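Local coordinates for SPT6 (PDB 2XP1), which is a transcription elongation factor whose noncanonical tandem SH2 domains enable its interaction with RNA polymerase II, at residues A[98-111]-A[125-137]. Sequence-based numbering, arbitrary orientation.
Sequences IKAHAKYFNSPEDA and YAFYFSRKYPGKL. With SO4 (sulfate ion), chain C.
Residues 103-105 pair with the edge strand 124-129 through a single bridge centred on Tyr104 and Phe127. Phe127 N donates to Lys103 O at 2.9 Å, and Phe105 N donates to Phe127 O (N-H...O 176°). Farther along, a water takes over: it bonds Phe129 N, Arg131 NH1, the Tyr104 hydroxyl and Phe105 O.

Ring and apolar contacts flank this seam. Tyr128, with CG between its backbone N and carbonyl carbon (chi1 50°), lays one ring face beneath Pro108, whose CA sits 3.8 Å from the ring centroid, nearly on the normal; Ala111 CB approaches Tyr128 CD2 obliquely. Tyr104 OH, the water-held hydroxyl, lies tightly at the edge of the Phe129 ring, 2.9 Å from Phe129 CD1, the side chains crossing at about a right angle. Ile98 CG2 packs 3.6 Å from Phe129 CZ. Toward the start of the strand, Lys103 bends its chain so that CD lies over a face of the Tyr125 ring.

Just beyond Phe129, Ser130 OG and the backbone N atoms of Arg131 and Lys132 bind a sulfate, probably from the crystallisation liquor, near the Tyr128 ring edge; Thr138 OG1 and Tyr150 OH also bond it. This loop after strand 124-129 is consistent with an SH2 phosphate-binding loop. The Arg131 guanidinium is engaged by Phe129 O, the water and Asp56 (salt bridge), with a weak bond to Asn106 O, while its backbone N serves the anion.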
ATOM      1  N   ILE A  98       3.746  18.862  -1.992  1.00 50.95           N
ATOM      2  CA  ILE A  98       5.171  18.772  -1.770  1.00 48.92           C
ATOM      3  C   ILE A  98       5.788  20.102  -2.174  1.00 51.51           C
ATOM      4  O   ILE A  98       6.493  20.719  -1.374  1.00 52.92           O
ATOM      5  CB  ILE A  98       5.786  17.571  -2.548  1.00 45.50           C
ATOM      6  CG1 ILE A  98       5.507  16.257  -1.806  1.00 44.27           C
ATOM      7  CG2 ILE A  98       7.262  17.759  -2.818  1.00 42.28           C
ATOM      8  CD1 ILE A  98       5.712  14.966  -2.663  1.00 34.90           C
ATOM      9  N   LYS A  99       5.495  20.565  -3.385  1.00 52.11           N
ATOM     10  CA  LYS A  99       6.156  21.773  -3.911  1.00 55.12           C
ATOM     11  C   LYS A  99       5.609  23.049  -3.325  1.00 58.52           C
ATOM     12  O   LYS A  99       6.217  24.114  -3.458  1.00 60.90           O
ATOM     13  CB  LYS A  99       6.085  21.822  -5.432  1.00 55.21           C
ATOM     14  CG  LYS A  99       6.597  20.553  -6.081  1.00 53.86           C
ATOM     15  CD  LYS A  99       6.969  20.845  -7.495  1.00 57.50           C
ATOM     16  CE  LYS A  99       6.468  19.762  -8.424  1.00 54.80           C
ATOM     17  NZ  LYS A  99       6.666  20.293  -9.811  1.00 60.20           N
ATOM     18  N   ALA A 100       4.457  22.943  -2.677  1.00 59.71           N
ATOM     19  CA  ALA A 100       3.902  24.070  -1.927  1.00 64.23           C
ATOM     20  C   ALA A 100       4.636  24.253  -0.600  1.00 65.11           C
ATOM     21  O   ALA A 100       4.718  25.368  -0.069  1.00 69.05           O
ATOM     22  CB  ALA A 100       2.394  23.899  -1.691  1.00 65.51           C
ATOM     23  N   HIS A 101       5.211  23.176  -0.075  1.00 62.26           N
ATOM     24  CA  HIS A 101       5.723  23.226   1.290  1.00 62.15           C
ATOM     25  C   HIS A 101       6.771  24.302   1.478  1.00 64.29           C
ATOM     26  O   HIS A 101       7.636  24.496   0.605  1.00 63.16           O
ATOM     27  CB  HIS A 101       6.282  21.890   1.734  1.00 58.74           C
ATOM     28  CG  HIS A 101       6.308  21.731   3.217  1.00 59.94           C
ATOM     29  ND1 HIS A 101       7.456  21.897   3.959  1.00 60.33           N
ATOM     30  CD2 HIS A 101       5.316  21.461   4.103  1.00 61.28           C
ATOM     31  CE1 HIS A 101       7.173  21.724   5.239  1.00 62.79           C
ATOM     32  NE2 HIS A 101       5.882  21.453   5.352  1.00 63.61           N
ATOM     33  N   ALA A 102       6.675  24.994   2.623  1.00 66.53           N
ATOM     34  CA  ALA A 102       7.704  25.921   3.060  1.00 69.06           C
ATOM     35  C   ALA A 102       9.116  25.353   2.833  1.00 67.23           C
ATOM     36  O   ALA A 102       9.978  26.069   2.321  1.00 69.28           O
ATOM     37  CB  ALA A 102       7.498  26.307   4.544  1.00 71.48           C
ATOM     38  N   LYS A 103       9.324  24.069   3.168  1.00 64.15           N
ATOM     39  CA  LYS A 103      10.650  23.433   3.179  1.00 63.10           C
ATOM     40  C   LYS A 103      11.093  22.759   1.862  1.00 60.74           C
ATOM     41  O   LYS A 103      12.191  22.196   1.793  1.00 59.50           O
ATOM     42  CB  LYS A 103      10.754  22.424   4.342  1.00 61.66           C
ATOM     43  CG  LYS A 103      10.621  23.014   5.731  1.00 65.56           C
ATOM     44  CD  LYS A 103      11.948  23.568   6.238  1.00 69.10           C
ATOM     45  CE  LYS A 103      12.096  25.053   5.978  1.00 72.99           C
ATOM     46  NZ  LYS A 103      11.394  25.886   7.011  1.00 76.79           N
ATOM     47  N   TYR A 104      10.245  22.807   0.830  1.00 60.49           N
ATOM     48  CA  TYR A 104      10.611  22.307  -0.500  1.00 58.31           C
ATOM     49  C   TYR A 104      11.469  23.287  -1.303  1.00 60.63           C
ATOM     50  O   TYR A 104      11.132  24.470  -1.386  1.00 62.68           O
ATOM     51  CB  TYR A 104       9.359  22.017  -1.301  1.00 57.63           C
ATOM     52  CG  TYR A 104       9.645  21.516  -2.701  1.00 56.46           C
ATOM     53  CD1 TYR A 104       9.845  20.151  -2.942  1.00 52.11           C
ATOM     54  CD2 TYR A 104       9.721  22.405  -3.785  1.00 57.17           C
ATOM     55  CE1 TYR A 104      10.103  19.675  -4.231  1.00 52.71           C
ATOM     56  CE2 TYR A 104       9.979  21.936  -5.089  1.00 56.89           C
ATOM     57  CZ  TYR A 104      10.165  20.572  -5.305  1.00 54.55           C
ATOM     58  OH  TYR A 104      10.421  20.093  -6.584  1.00 54.14           O
ATOM     59  N   PHE A 105      12.550  22.784  -1.909  1.00 59.64           N
ATOM     60  CA  PHE A 105      13.308  23.526  -2.932  1.00 62.69           C
ATOM     61  C   PHE A 105      13.336  22.788  -4.267  1.00 61.71           C
ATOM     62  O   PHE A 105      13.251  21.564  -4.301  1.00 57.88           O
ATOM     63  CB  PHE A 105      14.745  23.799  -2.486  1.00 64.10           C
ATOM     64  CG  PHE A 105      14.841  24.693  -1.306  1.00 66.78           C
ATOM     65  CD1 PHE A 105      14.692  24.184  -0.020  1.00 64.75           C
ATOM     66  CD2 PHE A 105      15.053  26.066  -1.475  1.00 70.98           C
ATOM     67  CE1 PHE A 105      14.753  25.020   1.083  1.00 68.06           C
ATOM     68  CE2 PHE A 105      15.124  26.914  -0.381  1.00 73.93           C
ATOM     69  CZ  PHE A 105      14.978  26.393   0.906  1.00 72.60           C
ATOM     70  N   ASN A 106      13.494  23.552  -5.352  1.00 65.75           N
ATOM     71  CA  ASN A 106      13.601  23.041  -6.736  1.00 67.01           C
ATOM     72  C   ASN A 106      14.932  22.446  -7.141  1.00 67.90           C
ATOM     73  O   ASN A 106      14.978  21.604  -8.037  1.00 66.15           O
ATOM     74  CB  ASN A 106      13.258  24.125  -7.751  1.00 70.90           C
ATOM     75  CG  ASN A 106      11.771  24.248  -7.977  1.00 72.34           C
ATOM     76  OD1 ASN A 106      11.145  25.224  -7.522  1.00 77.07           O
ATOM     77  ND2 ASN A 106      11.179  23.247  -8.663  1.00 70.25           N
ATOM     78  N   SER A 107      16.023  22.869  -6.520  1.00 71.20           N
ATOM     79  CA  SER A 107      17.258  22.131  -6.754  1.00 72.90           C
ATOM     80  C   SER A 107      18.050  21.870  -5.476  1.00 73.63           C
ATOM     81  O   SER A 107      18.027  22.683  -4.539  1.00 75.11           O
ATOM     82  CB  SER A 107      18.117  22.765  -7.865  1.00 76.54           C
ATOM     83  OG  SER A 107      19.276  23.411  -7.359  1.00 80.89           O
ATOM     84  N   PRO A 108      18.720  20.702  -5.426  1.00 73.04           N
ATOM     85  CA  PRO A 108      19.759  20.374  -4.452  1.00 74.48           C
ATOM     86  C   PRO A 108      20.738  21.530  -4.291  1.00 79.08           C
ATOM     87  O   PRO A 108      20.980  21.995  -3.164  1.00 80.28           O
ATOM     88  CB  PRO A 108      20.481  19.170  -5.096  1.00 74.09           C
ATOM     89  CG  PRO A 108      19.717  18.833  -6.368  1.00 72.42           C
ATOM     90  CD  PRO A 108      18.404  19.546  -6.281  1.00 70.80           C
ATOM     91  N   GLU A 109      21.270  21.977  -5.436  1.00 82.34           N
ATOM     92  CA  GLU A 109      22.177  23.119  -5.552  1.00 87.73           C
ATOM     93  C   GLU A 109      21.628  24.359  -4.825  1.00 89.44           C
ATOM     94  O   GLU A 109      22.393  25.120  -4.241  1.00 92.95           O
ATOM     95  CB  GLU A 109      22.455  23.413  -7.047  1.00 90.55           C
ATOM     96  CG  GLU A 109      23.730  24.269  -7.343  1.00 96.10           C
ATOM     97  CD  GLU A 109      23.809  24.833  -8.789  1.00 99.37           C
ATOM     98  OE1 GLU A 109      22.857  24.635  -9.600  1.00 94.54           O
ATOM     99  OE2 GLU A 109      24.839  25.488  -9.110  1.00104.14           O
ATOM    100  N   ASP A 110      20.306  24.536  -4.849  1.00 87.67           N
ATOM    101  CA  ASP A 110      19.643  25.709  -4.266  1.00 90.01           C
ATOM    102  C   ASP A 110      19.025  25.463  -2.887  1.00 87.82           C
ATOM    103  O   ASP A 110      18.676  26.412  -2.184  1.00 89.95           O
ATOM    104  CB  ASP A 110      18.605  26.284  -5.240  1.00 90.62           C
ATOM    105  CG  ASP A 110      19.233  27.236  -6.282  1.00 96.38           C
ATOM    106  OD1 ASP A 110      20.242  27.914  -5.947  1.00 99.40           O
ATOM    107  OD2 ASP A 110      18.715  27.308  -7.434  1.00 95.48           O
ATOM    108  N   ALA A 111      18.888  24.194  -2.512  1.00 84.06           N
ATOM    109  CA  ALA A 111      18.625  23.823  -1.125  1.00 82.36           C
ATOM    110  C   ALA A 111      19.955  23.791  -0.373  1.00 84.43           C
ATOM    111  O   ALA A 111      20.002  23.501   0.831  1.00 83.65           O
ATOM    112  CB  ALA A 111      17.947  22.466  -1.056  1.00 78.27           C
ATOM    113  N   TYR A 125      16.795  21.593   7.698  1.00 52.31           N
ATOM    114  CA  TYR A 125      16.449  20.542   6.778  1.00 49.79           C
ATOM    115  C   TYR A 125      15.758  21.086   5.587  1.00 49.78           C
ATOM    116  O   TYR A 125      15.136  22.135   5.665  1.00 50.25           O
ATOM    117  CB  TYR A 125      15.567  19.509   7.452  1.00 48.30           C
ATOM    118  CG  TYR A 125      14.279  20.043   8.019  1.00 51.46           C
ATOM    119  CD1 TYR A 125      13.095  19.966   7.286  1.00 52.34           C
ATOM    120  CD2 TYR A 125      14.237  20.633   9.288  1.00 55.43           C
ATOM    121  CE1 TYR A 125      11.887  20.440   7.818  1.00 54.85           C
ATOM    122  CE2 TYR A 125      13.045  21.115   9.821  1.00 57.56           C
ATOM    123  CZ  TYR A 125      11.868  21.002   9.077  1.00 57.10           C
ATOM    124  OH  TYR A 125      10.676  21.482   9.588  1.00 61.43           O
ATOM    125  N   ALA A 126      15.853  20.352   4.480  1.00 48.73           N
ATOM    126  CA  ALA A 126      15.299  20.824   3.222  1.00 49.40           C
ATOM    127  C   ALA A 126      14.753  19.654   2.503  1.00 46.92           C
ATOM    128  O   ALA A 126      15.110  18.529   2.831  1.00 46.52           O
ATOM    129  CB  ALA A 126      16.377  21.507   2.388  1.00 51.68           C
ATOM    130  N   PHE A 127      13.884  19.900   1.526  1.00 46.94           N
ATOM    131  CA  PHE A 127      13.375  18.814   0.673  1.00 44.77           C
ATOM    132  C   PHE A 127      13.556  19.195  -0.782  1.00 45.00           C
ATOM    133  O   PHE A 127      13.329  20.324  -1.138  1.00 46.17           O
ATOM    134  CB  PHE A 127      11.882  18.546   0.883  1.00 43.28           C
ATOM    135  CG  PHE A 127      11.533  18.030   2.221  1.00 42.99           C
ATOM    136  CD1 PHE A 127      11.317  18.916   3.287  1.00 46.55           C
ATOM    137  CD2 PHE A 127      11.357  16.668   2.418  1.00 41.23           C
ATOM    138  CE1 PHE A 127      10.974  18.462   4.549  1.00 47.86           C
ATOM    139  CE2 PHE A 127      11.011  16.168   3.669  1.00 45.86           C
ATOM    140  CZ  PHE A 127      10.808  17.087   4.769  1.00 47.54           C
ATOM    141  N   TYR A 128      13.950  18.221  -1.603  1.00 44.36           N
ATOM    142  CA  TYR A 128      14.046  18.370  -3.043  1.00 44.59           C
ATOM    143  C   TYR A 128      13.883  17.013  -3.715  1.00 43.48           C
ATOM    144  O   TYR A 128      14.157  15.988  -3.105  1.00 42.90           O
ATOM    145  CB  TYR A 128      15.361  19.024  -3.433  1.00 47.03           C
ATOM    146  CG  TYR A 128      16.629  18.424  -2.835  1.00 49.03           C
ATOM    147  CD1 TYR A 128      17.355  17.439  -3.526  1.00 49.50           C
ATOM    148  CD2 TYR A 128      17.127  18.872  -1.607  1.00 51.82           C
ATOM    149  CE1 TYR A 128      18.522  16.906  -3.004  1.00 51.59           C
ATOM    150  CE2 TYR A 128      18.300  18.341  -1.072  1.00 54.05           C
ATOM    151  CZ  TYR A 128      18.982  17.360  -1.783  1.00 54.38           C
ATOM    152  OH  TYR A 128      20.132  16.827  -1.272  1.00 59.39           O
ATOM    153  N   PHE A 129      13.400  16.996  -4.951  1.00 43.71           N
ATOM    154  CA  PHE A 129      13.220  15.727  -5.654  1.00 42.54           C
ATOM    155  C   PHE A 129      14.561  15.209  -6.032  1.00 43.54           C
ATOM    156  O   PHE A 129      15.433  15.988  -6.376  1.00 44.77           O
ATOM    157  CB  PHE A 129      12.382  15.899  -6.914  1.00 41.83           C
ATOM    158  CG  PHE A 129      10.937  16.044  -6.617  1.00 41.17           C
ATOM    159  CD1 PHE A 129      10.284  17.211  -6.897  1.00 41.83           C
ATOM    160  CD2 PHE A 129      10.243  15.031  -6.000  1.00 38.34           C
ATOM    161  CE1 PHE A 129       8.949  17.353  -6.610  1.00 41.43           C
ATOM    162  CE2 PHE A 129       8.925  15.192  -5.681  1.00 39.68           C
ATOM    163  CZ  PHE A 129       8.280  16.377  -5.993  1.00 38.85           C
ATOM    164  N   SER A 130      14.688  13.888  -5.959  1.00 42.79           N
ATOM    165  CA  SER A 130      15.903  13.168  -6.354  1.00 44.94           C
ATOM    166  C   SER A 130      15.984  13.094  -7.862  1.00 46.40           C
ATOM    167  O   SER A 130      14.991  12.755  -8.522  1.00 43.88           O
ATOM    168  CB  SER A 130      15.873  11.708  -5.822  1.00 43.77           C
ATOM    169  OG  SER A 130      17.045  10.986  -6.250  1.00 44.45           O
ATOM    170  N   ARG A 131      17.183  13.367  -8.387  1.00 50.53           N
ATOM    171  CA  ARG A 131      17.509  13.166  -9.806  1.00 53.02           C
ATOM    172  C   ARG A 131      18.162  11.781 -10.035  1.00 54.10           C
ATOM    173  O   ARG A 131      18.027  11.192 -11.121  1.00 55.12           O
ATOM    174  CB  ARG A 131      18.423  14.293 -10.313  1.00 56.27           C
ATOM    175  CG  ARG A 131      17.693  15.588 -10.687  1.00 57.69           C
ATOM    176  CD  ARG A 131      17.097  16.356  -9.473  1.00 59.43           C
ATOM    177  NE  ARG A 131      16.432  17.582  -9.921  1.00 58.29           N
ATOM    178  CZ  ARG A 131      15.585  18.342  -9.222  1.00 56.85           C
ATOM    179  NH1 ARG A 131      15.239  18.083  -7.953  1.00 50.81           N
ATOM    180  NH2 ARG A 131      15.073  19.402  -9.832  1.00 58.63           N
ATOM    181  N   LYS A 132      18.855  11.268  -9.018  1.00 54.82           N
ATOM    182  CA  LYS A 132      19.451   9.936  -9.076  1.00 56.23           C
ATOM    183  C   LYS A 132      18.365   8.878  -9.071  1.00 53.66           C
ATOM    184  O   LYS A 132      18.508   7.839  -9.727  1.00 55.14           O
ATOM    185  CB  LYS A 132      20.433   9.714  -7.918  1.00 57.89           C
ATOM    186  CG  LYS A 132      21.477  10.803  -7.769  1.00 62.29           C
ATOM    187  CD  LYS A 132      22.719  10.314  -6.992  1.00 68.80           C
ATOM    188  CE  LYS A 132      23.745  11.445  -6.761  1.00 72.78           C
ATOM    189  NZ  LYS A 132      25.148  10.986  -6.486  1.00 75.41           N
ATOM    190  N   TYR A 133      17.270   9.147  -8.355  1.00 50.66           N
ATOM    191  CA  TYR A 133      16.138   8.218  -8.317  1.00 48.41           C
ATOM    192  C   TYR A 133      14.799   8.903  -8.567  1.00 46.46           C
ATOM    193  O   TYR A 133      14.041   9.208  -7.638  1.00 45.53           O
ATOM    194  CB  TYR A 133      16.152   7.309  -7.057  1.00 48.81           C
ATOM    195  CG  TYR A 133      17.507   6.622  -6.846  1.00 49.94           C
ATOM    196  CD1 TYR A 133      18.489   7.226  -6.079  1.00 50.34           C
ATOM    197  CD2 TYR A 133      17.811   5.399  -7.452  1.00 51.81           C
ATOM    198  CE1 TYR A 133      19.747   6.634  -5.900  1.00 53.69           C
ATOM    199  CE2 TYR A 133      19.085   4.789  -7.277  1.00 55.63           C
ATOM    200  CZ  TYR A 133      20.036   5.422  -6.492  1.00 55.84           C
ATOM    201  OH  TYR A 133      21.282   4.871  -6.282  1.00 60.22           O
ATOM    202  N   PRO A 134      14.501   9.160  -9.849  1.00 45.96           N
ATOM    203  CA  PRO A 134      13.300   9.903 -10.168  1.00 44.02           C
ATOM    204  C   PRO A 134      12.148   9.194  -9.529  1.00 42.22           C
ATOM    205  O   PRO A 134      11.998   7.979  -9.716  1.00 42.60           O
ATOM    206  CB  PRO A 134      13.202   9.751 -11.691  1.00 44.66           C
ATOM    207  CG  PRO A 134      14.612   9.596 -12.124  1.00 46.80           C
ATOM    208  CD  PRO A 134      15.277   8.808 -11.052  1.00 47.60           C
ATOM    209  N   GLY A 135      11.316   9.938  -8.817  1.00 40.61           N
ATOM    210  CA  GLY A 135      10.219   9.344  -8.064  1.00 37.76           C
ATOM    211  C   GLY A 135      10.478   9.441  -6.569  1.00 37.83           C
ATOM    212  O   GLY A 135       9.542   9.335  -5.785  1.00 38.13           O
ATOM    213  N   LYS A 136      11.734   9.608  -6.161  1.00 37.48           N
ATOM    214  CA  LYS A 136      12.038   9.850  -4.743  1.00 38.52           C
ATOM    215  C   LYS A 136      12.141  11.344  -4.362  1.00 38.89           C
ATOM    216  O   LYS A 136      12.785  12.157  -5.043  1.00 39.97           O
ATOM    217  CB  LYS A 136      13.351   9.173  -4.337  1.00 39.23           C
ATOM    218  CG  LYS A 136      13.403   7.644  -4.558  1.00 44.74           C
ATOM    219  CD  LYS A 136      12.398   6.928  -3.660  1.00 49.01           C
ATOM    220  CE  LYS A 136      11.985   5.558  -4.213  1.00 53.45           C
ATOM    221  NZ  LYS A 136      11.147   4.809  -3.189  1.00 53.36           N
ATOM    222  N   LEU A 137      11.599  11.686  -3.213  1.00 38.85           N
ATOM    223  CA  LEU A 137      11.897  12.994  -2.605  1.00 38.57           C
ATOM    224  C   LEU A 137      13.064  12.849  -1.631  1.00 39.69           C
ATOM    225  O   LEU A 137      13.013  12.024  -0.724  1.00 40.09           O
ATOM    226  CB  LEU A 137      10.680  13.487  -1.825  1.00 38.08           C
ATOM    227  CG  LEU A 137      10.806  14.780  -1.024  1.00 38.00           C
ATOM    228  CD1 LEU A 137      10.885  15.967  -1.906  1.00 38.13           C
ATOM    229  CD2 LEU A 137       9.579  14.818  -0.144  1.00 38.18           C
TER
HETATM  230  S   SO4 C 980      19.827  12.782  -5.283  1.00 85.77           S
HETATM  231  O1  SO4 C 980      21.268  12.842  -5.015  1.00 89.17           O
HETATM  232  O2  SO4 C 980      19.585  13.197  -6.671  1.00 87.16           O
HETATM  233  O3  SO4 C 980      19.102  13.682  -4.393  1.00 85.17           O
HETATM  234  O4  SO4 C 980      19.355  11.425  -5.053  1.00 84.14           O
HETATM  235  O   HOH W   1      12.972  19.565  -6.280  1.00 46.31           O